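Local coordinates for universal stress protein (Archaeoglobus fulgidus, PDB 3LOQ), which binds AMP and belongs to the universal stress protein A family, though its cellular role is not established, at residues D171-A176 with T254-S259; I204-D209 with K241-K246. All blocks are in the same frame, centred on the assembly; numbering follows the deposited sequence.

Interaction 1: D171-A176 with T254-S259; sequences DRVLVA and TIFMGS. With ACT (acetate ion), chain H; ACT (acetate ion), chain K.
Val173 and Phe256 meet on one face of a parallel pair of strands, 172-176 and 254-258. CB of Val173 carries two methyls. CG1 lies anti to the backbone N (chi1 179°). This places it over the face of the Phe256 ring as a CH-pi contact, 4.0 Å from the ring centroid and 9° off the ring normal. CG2 runs alongside Thr254, and its nearest partner is CG2 of that residue at 3.8 Å. Thr254 OG1 sits at the edge of the Phe256 ring, in its plane, and is hydrogen-bonded to Pro284 O and Tyr158 OH. Val175 CG2 approaches Phe256 CB on the same face, which helix 181-197 covers through Ala190.

The other face carries Leu174 and Ile255. Ile255 CG2 rests against Leu174 O, while their side chains touch only loosely. Helix 239-249 packs here, with Arg247 reaching both residues.

Three backbone hydrogen bonds join the strands. Leu174 N gives to Thr254 O at 3.1 Å, and Leu174 O accepts from Phe256 N at 2.8 Å. Ala176 N then gives to Phe256 O at 3.0 Å, with a less straight N-H...O angle of 148°. Beyond the pairing, Gly258 N makes a weak hydrogen bond to one acetate ion, and Ser259 OG binds a second acetate. Both ions probably come from the crystallisation liquor. Parallel strands with helices packed on both faces are characteristic of the Rossmann-like alpha/beta fold of universal stress protein domains.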
ATOM      1  N   ASP A 171       3.436  14.677   2.528  1.00 49.71           N
ATOM      2  CA  ASP A 171       3.918  15.837   3.292  1.00 51.61           C
ATOM      3  C   ASP A 171       4.577  15.445   4.617  1.00 50.81           C
ATOM      4  O   ASP A 171       5.602  15.994   4.989  1.00 53.20           O
ATOM      5  CB  ASP A 171       2.801  16.855   3.557  1.00 47.19           C
ATOM      6  CG  ASP A 171       2.361  17.588   2.305  1.00 52.25           C
ATOM      7  OD1 ASP A 171       2.904  17.306   1.211  1.00 55.52           O
ATOM      8  OD2 ASP A 171       1.457  18.443   2.419  1.00 59.90           O
ATOM      9  N   ARG A 172       3.969  14.506   5.336  1.00 45.69           N
ATOM     10  CA  ARG A 172       4.508  14.046   6.610  1.00 41.78           C
ATOM     11  C   ARG A 172       4.484  12.523   6.593  1.00 42.50           C
ATOM     12  O   ARG A 172       3.452  11.891   6.814  1.00 40.67           O
ATOM     13  CB  ARG A 172       3.692  14.599   7.795  1.00 45.10           C
ATOM     14  CG  ARG A 172       3.979  16.071   8.192  1.00 44.37           C
ATOM     15  CD  ARG A 172       2.718  16.767   8.779  1.00 52.36           C
ATOM     16  NE  ARG A 172       2.038  17.563   7.751  1.00 58.94           N
ATOM     17  CZ  ARG A 172       0.734  17.535   7.487  1.00 65.18           C
ATOM     18  NH1 ARG A 172      -0.085  16.759   8.185  1.00 70.21           N
ATOM     19  NH2 ARG A 172       0.242  18.291   6.514  1.00 69.30           N
ATOM     20  N   VAL A 173       5.619  11.930   6.278  1.00 41.94           N
ATOM     21  CA  VAL A 173       5.692  10.489   6.177  1.00 39.41           C
ATOM     22  C   VAL A 173       6.194   9.898   7.480  1.00 38.52           C
ATOM     23  O   VAL A 173       7.245  10.293   7.975  1.00 45.55           O
ATOM     24  CB  VAL A 173       6.608  10.078   5.036  1.00 41.46           C
ATOM     25  CG1 VAL A 173       6.708   8.544   4.953  1.00 39.98           C
ATOM     26  CG2 VAL A 173       6.087  10.684   3.735  1.00 35.84           C
ATOM     27  N   LEU A 174       5.409   8.979   8.037  1.00 34.40           N
ATOM     28  CA  LEU A 174       5.768   8.244   9.246  1.00 41.11           C
ATOM     29  C   LEU A 174       6.213   6.813   8.905  1.00 38.21           C
ATOM     30  O   LEU A 174       5.462   6.033   8.303  1.00 31.35           O
ATOM     31  CB  LEU A 174       4.577   8.185  10.208  1.00 38.98           C
ATOM     32  CG  LEU A 174       4.764   7.336  11.472  1.00 40.57           C
ATOM     33  CD1 LEU A 174       5.969   7.768  12.329  1.00 36.30           C
ATOM     34  CD2 LEU A 174       3.495   7.343  12.294  1.00 39.97           C
ATOM     35  N   VAL A 175       7.430   6.469   9.301  1.00 29.88           N
ATOM     36  CA  VAL A 175       7.959   5.143   9.024  1.00 36.80           C
ATOM     37  C   VAL A 175       8.031   4.319  10.299  1.00 38.04           C
ATOM     38  O   VAL A 175       8.725   4.673  11.244  1.00 43.32           O
ATOM     39  CB  VAL A 175       9.350   5.211   8.367  1.00 41.27           C
ATOM     40  CG1 VAL A 175       9.827   3.815   7.991  1.00 34.24           C
ATOM     41  CG2 VAL A 175       9.307   6.116   7.137  1.00 37.78           C
ATOM     42  N   ALA A 176       7.274   3.236  10.336  1.00 35.07           N
ATOM     43  CA  ALA A 176       7.441   2.259  11.398  1.00 32.44           C
ATOM     44  C   ALA A 176       8.728   1.489  11.082  1.00 37.02           C
ATOM     45  O   ALA A 176       8.836   0.853  10.033  1.00 38.79           O
ATOM     46  CB  ALA A 176       6.233   1.337  11.445  1.00 27.53           C
ATOM     47  N   THR A 254       0.917   9.765   5.665  1.00 36.92           N
ATOM     48  CA  THR A 254       0.937   8.385   5.207  1.00 32.58           C
ATOM     49  C   THR A 254       1.853   7.606   6.139  1.00 34.52           C
ATOM     50  O   THR A 254       2.700   8.194   6.811  1.00 36.13           O
ATOM     51  CB  THR A 254       1.391   8.280   3.735  1.00 32.00           C
ATOM     52  OG1 THR A 254       1.231   6.937   3.253  1.00 30.58           O
ATOM     53  CG2 THR A 254       2.831   8.684   3.592  1.00 30.30           C
ATOM     54  N   ILE A 255       1.655   6.297   6.218  1.00 34.07           N
ATOM     55  CA  ILE A 255       2.518   5.451   7.032  1.00 34.44           C
ATOM     56  C   ILE A 255       3.238   4.465   6.124  1.00 38.43           C
ATOM     57  O   ILE A 255       2.599   3.809   5.302  1.00 35.07           O
ATOM     58  CB  ILE A 255       1.711   4.650   8.053  1.00 35.57           C
ATOM     59  CG1 ILE A 255       1.085   5.581   9.086  1.00 31.54           C
ATOM     60  CG2 ILE A 255       2.612   3.647   8.760  1.00 37.38           C
ATOM     61  CD1 ILE A 255      -0.058   4.930   9.874  1.00 31.90           C
ATOM     62  N   PHE A 256       4.565   4.385   6.242  1.00 41.06           N
ATOM     63  CA  PHE A 256       5.337   3.408   5.481  1.00 33.09           C
ATOM     64  C   PHE A 256       5.786   2.345   6.465  1.00 38.91           C
ATOM     65  O   PHE A 256       6.152   2.662   7.603  1.00 42.07           O
ATOM     66  CB  PHE A 256       6.574   4.025   4.843  1.00 32.87           C
ATOM     67  CG  PHE A 256       6.310   4.808   3.586  1.00 37.96           C
ATOM     68  CD1 PHE A 256       5.043   5.272   3.280  1.00 38.84           C
ATOM     69  CD2 PHE A 256       7.358   5.108   2.716  1.00 32.98           C
ATOM     70  CE1 PHE A 256       4.807   6.014   2.115  1.00 31.15           C
ATOM     71  CE2 PHE A 256       7.135   5.844   1.556  1.00 31.79           C
ATOM     72  CZ  PHE A 256       5.852   6.299   1.258  1.00 36.62           C
HETATM   73  N   MSE A 257       5.770   1.088   6.040  1.00 34.57           N
HETATM   74  CA  MSE A 257       6.253   0.011   6.904  1.00 32.55           C
HETATM   75  C   MSE A 257       6.742  -1.179   6.080  1.00 29.30           C
HETATM   76  O   MSE A 257       6.547  -1.229   4.866  1.00 33.66           O
HETATM   77  CB  MSE A 257       5.162  -0.414   7.897  1.00 32.27           C
HETATM   78  CG  MSE A 257       3.906  -0.974   7.258  1.00 34.33           C
HETATM   79 SE   MSE A 257       2.357  -0.991   8.481  0.70 38.02          SE
HETATM   80  CE  MSE A 257       3.185  -1.778  10.063  1.00 26.53           C
ATOM     81  N   GLY A 258       7.383  -2.131   6.747  1.00 35.43           N
ATOM     82  CA  GLY A 258       7.851  -3.337   6.098  1.00 36.59           C
ATOM     83  C   GLY A 258       7.099  -4.555   6.584  1.00 35.66           C
ATOM     84  O   GLY A 258       6.558  -4.552   7.677  1.00 42.78           O
ATOM     85  N   SER A 259       7.067  -5.607   5.775  1.00 37.60           N
ATOM     86  CA  SER A 259       6.467  -6.863   6.202  1.00 41.42           C
ATOM     87  C   SER A 259       7.135  -8.043   5.537  1.00 40.01           C
ATOM     88  O   SER A 259       7.247  -8.075   4.307  1.00 43.36           O
ATOM     89  CB  SER A 259       4.978  -6.902   5.859  1.00 42.69           C
ATOM     90  OG  SER A 259       4.453  -8.202   6.109  1.00 36.90           O
TER
HETATM   91  C   ACT H 276       7.867  -2.400  11.277  1.00 57.19           C
HETATM   92  O   ACT H 276       8.723  -1.810  12.011  1.00 50.28           O
HETATM   93  OXT ACT H 276       8.124  -2.420  10.013  1.00 42.78           O
HETATM   94  CH3 ACT H 276       6.604  -3.000  11.909  1.00 40.54           C
HETATM   95  C   ACT K 279       3.680  -6.647   9.957  1.00 85.69           C
HETATM   96  O   ACT K 279       3.266  -7.013  11.088  1.00 83.79           O
HETATM   97  OXT ACT K 279       3.253  -7.317   8.967  1.00 83.13           O
HETATM   98  CH3 ACT K 279       4.634  -5.476   9.825  1.00 83.38           C

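Interaction 2: I204-D209 with K241-K246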
ATOM      1  N   ILE A 204       9.259   6.037  13.684  1.00 40.28           N
ATOM      2  CA  ILE A 204       8.949   5.485  14.999  1.00 40.27           C
ATOM      3  C   ILE A 204       9.483   4.062  15.160  1.00 39.66           C
ATOM      4  O   ILE A 204       9.318   3.220  14.280  1.00 37.36           O
ATOM      5  CB  ILE A 204       7.435   5.515  15.306  1.00 46.03           C
ATOM      6  CG1 ILE A 204       7.156   4.905  16.686  1.00 49.15           C
ATOM      7  CG2 ILE A 204       6.635   4.787  14.213  1.00 37.74           C
ATOM      8  CD1 ILE A 204       5.699   5.038  17.142  1.00 49.23           C
ATOM      9  N   HIS A 205      10.134   3.790  16.282  1.00 39.14           N
ATOM     10  CA  HIS A 205      10.490   2.410  16.600  1.00 45.57           C
ATOM     11  C   HIS A 205       9.866   2.035  17.933  1.00 50.81           C
ATOM     12  O   HIS A 205      10.023   2.748  18.923  1.00 48.09           O
ATOM     13  CB  HIS A 205      12.002   2.221  16.652  1.00 46.49           C
ATOM     14  CG  HIS A 205      12.433   0.901  17.214  1.00 48.18           C
ATOM     15  ND1 HIS A 205      12.074  -0.303  16.643  1.00 52.36           N
ATOM     16  CD2 HIS A 205      13.214   0.595  18.273  1.00 48.10           C
ATOM     17  CE1 HIS A 205      12.611  -1.296  17.336  1.00 50.79           C
ATOM     18  NE2 HIS A 205      13.310  -0.774  18.330  1.00 52.76           N
ATOM     19  N   VAL A 206       9.147   0.923  17.957  1.00 48.39           N
ATOM     20  CA  VAL A 206       8.501   0.484  19.180  1.00 50.62           C
ATOM     21  C   VAL A 206       9.338  -0.604  19.818  1.00 54.85           C
ATOM     22  O   VAL A 206       9.734  -1.547  19.139  1.00 55.04           O
ATOM     23  CB  VAL A 206       7.129  -0.147  18.885  1.00 45.79           C
ATOM     24  CG1 VAL A 206       6.420  -0.486  20.177  1.00 46.83           C
ATOM     25  CG2 VAL A 206       6.280   0.764  18.010  1.00 42.04           C
ATOM     26  N   SER A 207       9.608  -0.483  21.111  1.00 63.43           N
ATOM     27  CA  SER A 207      10.067  -1.633  21.892  1.00 77.38           C
ATOM     28  C   SER A 207      10.251  -1.280  23.349  1.00 93.66           C
ATOM     29  O   SER A 207      10.768  -0.206  23.672  1.00 93.79           O
ATOM     30  CB  SER A 207      11.366  -2.226  21.343  1.00 79.69           C
ATOM     31  OG  SER A 207      11.506  -3.582  21.750  1.00 77.65           O
ATOM     32  N   GLU A 208       9.815  -2.196  24.216  1.00108.85           N
ATOM     33  CA  GLU A 208      10.045  -2.112  25.658  1.00117.85           C
ATOM     34  C   GLU A 208      11.539  -1.999  25.922  1.00123.97           C
ATOM     35  O   GLU A 208      12.001  -1.049  26.557  1.00125.92           O
ATOM     36  CB  GLU A 208       9.480  -3.349  26.364  1.00120.60           C
ATOM     37  CG  GLU A 208       7.981  -3.289  26.644  1.00124.71           C
ATOM     38  CD  GLU A 208       7.143  -3.123  25.386  1.00124.88           C
ATOM     39  OE1 GLU A 208       6.159  -2.357  25.432  1.00125.55           O
ATOM     40  OE2 GLU A 208       7.461  -3.751  24.355  1.00123.70           O
ATOM     41  N   ASP A 209      12.289  -2.985  25.438  1.00126.68           N
ATOM     42  CA  ASP A 209      13.743  -2.867  25.360  1.00127.03           C
ATOM     43  C   ASP A 209      14.383  -3.835  24.355  1.00126.01           C
ATOM     44  O   ASP A 209      13.745  -4.262  23.385  1.00124.07           O
ATOM     45  CB  ASP A 209      14.409  -2.938  26.743  1.00126.18           C
ATOM     46  CG  ASP A 209      15.158  -1.654  27.095  1.00123.63           C
ATOM     47  OD1 ASP A 209      16.034  -1.694  27.988  1.00123.29           O
ATOM     48  OD2 ASP A 209      14.876  -0.606  26.469  1.00120.04           O
ATOM     49  N   LYS A 241      -0.576   0.118  18.265  1.00 49.34           N
ATOM     50  CA  LYS A 241      -1.139   1.196  19.065  1.00 50.83           C
ATOM     51  C   LYS A 241      -0.220   2.397  19.060  1.00 49.66           C
ATOM     52  O   LYS A 241      -0.669   3.534  18.860  1.00 56.20           O
ATOM     53  CB  LYS A 241      -1.382   0.739  20.505  1.00 55.20           C
ATOM     54  CG  LYS A 241      -2.673  -0.049  20.687  1.00 66.28           C
ATOM     55  CD  LYS A 241      -2.817  -0.538  22.121  1.00 74.04           C
ATOM     56  CE  LYS A 241      -4.107  -1.313  22.319  1.00 78.25           C
ATOM     57  NZ  LYS A 241      -4.215  -1.831  23.708  1.00 81.50           N
ATOM     58  N   ALA A 242       1.067   2.146  19.289  1.00 37.41           N
ATOM     59  CA  ALA A 242       2.045   3.227  19.318  1.00 42.54           C
ATOM     60  C   ALA A 242       2.167   3.907  17.954  1.00 43.76           C
ATOM     61  O   ALA A 242       2.280   5.125  17.862  1.00 48.35           O
ATOM     62  CB  ALA A 242       3.396   2.715  19.796  1.00 41.25           C
ATOM     63  N   ILE A 243       2.123   3.111  16.895  1.00 41.91           N
ATOM     64  CA  ILE A 243       2.215   3.641  15.546  1.00 43.12           C
ATOM     65  C   ILE A 243       1.051   4.555  15.182  1.00 37.32           C
ATOM     66  O   ILE A 243       1.266   5.646  14.671  1.00 41.75           O
ATOM     67  CB  ILE A 243       2.331   2.511  14.521  1.00 45.79           C
ATOM     68  CG1 ILE A 243       3.703   1.844  14.670  1.00 34.85           C
ATOM     69  CG2 ILE A 243       2.076   3.044  13.087  1.00 30.52           C
ATOM     70  CD1 ILE A 243       3.795   0.468  13.987  1.00 34.74           C
ATOM     71  N   LEU A 244      -0.178   4.108  15.446  1.00 40.02           N
ATOM     72  CA  LEU A 244      -1.367   4.914  15.145  1.00 44.23           C
ATOM     73  C   LEU A 244      -1.452   6.157  16.039  1.00 47.35           C
ATOM     74  O   LEU A 244      -1.882   7.229  15.602  1.00 45.65           O
ATOM     75  CB  LEU A 244      -2.634   4.076  15.296  1.00 43.74           C
ATOM     76  CG  LEU A 244      -2.853   3.052  14.185  1.00 44.98           C
ATOM     77  CD1 LEU A 244      -3.903   2.056  14.586  1.00 44.58           C
ATOM     78  CD2 LEU A 244      -3.239   3.733  12.889  1.00 41.29           C
ATOM     79  N   ALA A 245      -1.041   5.998  17.292  1.00 41.49           N
ATOM     80  CA  ALA A 245      -1.017   7.104  18.225  1.00 45.92           C
ATOM     81  C   ALA A 245      -0.036   8.162  17.748  1.00 48.12           C
ATOM     82  O   ALA A 245      -0.305   9.351  17.859  1.00 47.45           O
ATOM     83  CB  ALA A 245      -0.641   6.619  19.610  1.00 44.64           C
ATOM     84  N   LYS A 246       1.103   7.728  17.213  1.00 51.42           N
ATOM     85  CA  LYS A 246       2.104   8.671  16.721  1.00 48.72           C
ATOM     86  C   LYS A 246       1.564   9.385  15.505  1.00 47.08           C
ATOM     87  O   LYS A 246       1.689  10.596  15.393  1.00 45.60           O
ATOM     88  CB  LYS A 246       3.392   7.963  16.322  1.00 50.15           C
ATOM     89  CG  LYS A 246       4.611   8.335  17.136  1.00 58.78           C
ATOM     90  CD  LYS A 246       4.791   9.825  17.330  1.00 58.86           C
ATOM     91  CE  LYS A 246       5.570  10.043  18.623  1.00 66.77           C
ATOM     92  NZ  LYS A 246       5.201  11.298  19.350  1.00 75.09           N
TER
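Ala242 begins the contact of helix 239-249 with strand 200-206, as part of the alpha/beta layering of a universal stress protein domain. Strand 204-206 and helix 241-246 run roughly antiparallel, at 154°, with axes 8.9 Å apart at closest approach. This is helix-on-sheet packing, with no hydrogen bond between the two segments. Ala242 points its CB at the strand, where Val206 CG2 lies 3.9 Å away. The methyl also comes within 4.2 Å of Ile204 CD1. The backbone O of Ala242 lies near the same CD1 and accepts the helical hydrogen bond from Lys246 N.

Ile243 comes next and meets the strand through CG1. That atom is 4.2 Å from Ile204 CG2, and the two side chains pass at a slant. Val206 CG2 lies slightly farther from the same CG1, so this one methyl touches both Ala242 and Ile243. The Ile243 side chain also packs on Ala176 of strand 172-176, through CD1, and on Thr273 and Val277 of helix 273-280. It thus links the sheet to another helix.

One turn after Ala242, Lys246 brings its aliphatic base to the strand. Its chain is bent at chi2 (-47°), and its end leads away from Ile204. NZ forms a salt bridge with Glu249 and a long, weak ion pair with Glu235. The charge is therefore carried past the apolar contact. Ile204 has an extended chain, with CG1 anti to the backbone N (chi1 179°). This carries its terminal methyl to the helix, where CD1 stands 3.5 Å from Lys246 CG and 3.8 Å from Lys246 CB.

In the fold
Interactions 1 and 2 lie in the same alpha/beta unit, their centres 12 Å apart. Strands 172-176 and 200-206 are neighbours in one sheet, and strand 254-258 pairs with 172-176 on its other edge. Along the chain the order is 172-176, 200-206, helix 239-249, then 254-258. Interaction 2 is therefore nested inside the loop closed by interaction 1. The two contacts touch directly: Val175 O and Ile204 N are probably hydrogen-bonded, Leu174 packs on Ile204, and Leu174 CD2 lies against the backbone O of Ile243. Helix 239-249 thus touches both neighbouring strands and leads into 254-258. Both contacts are buried, one within the sheet and one between sheet and helix, away from the annotated AMP site.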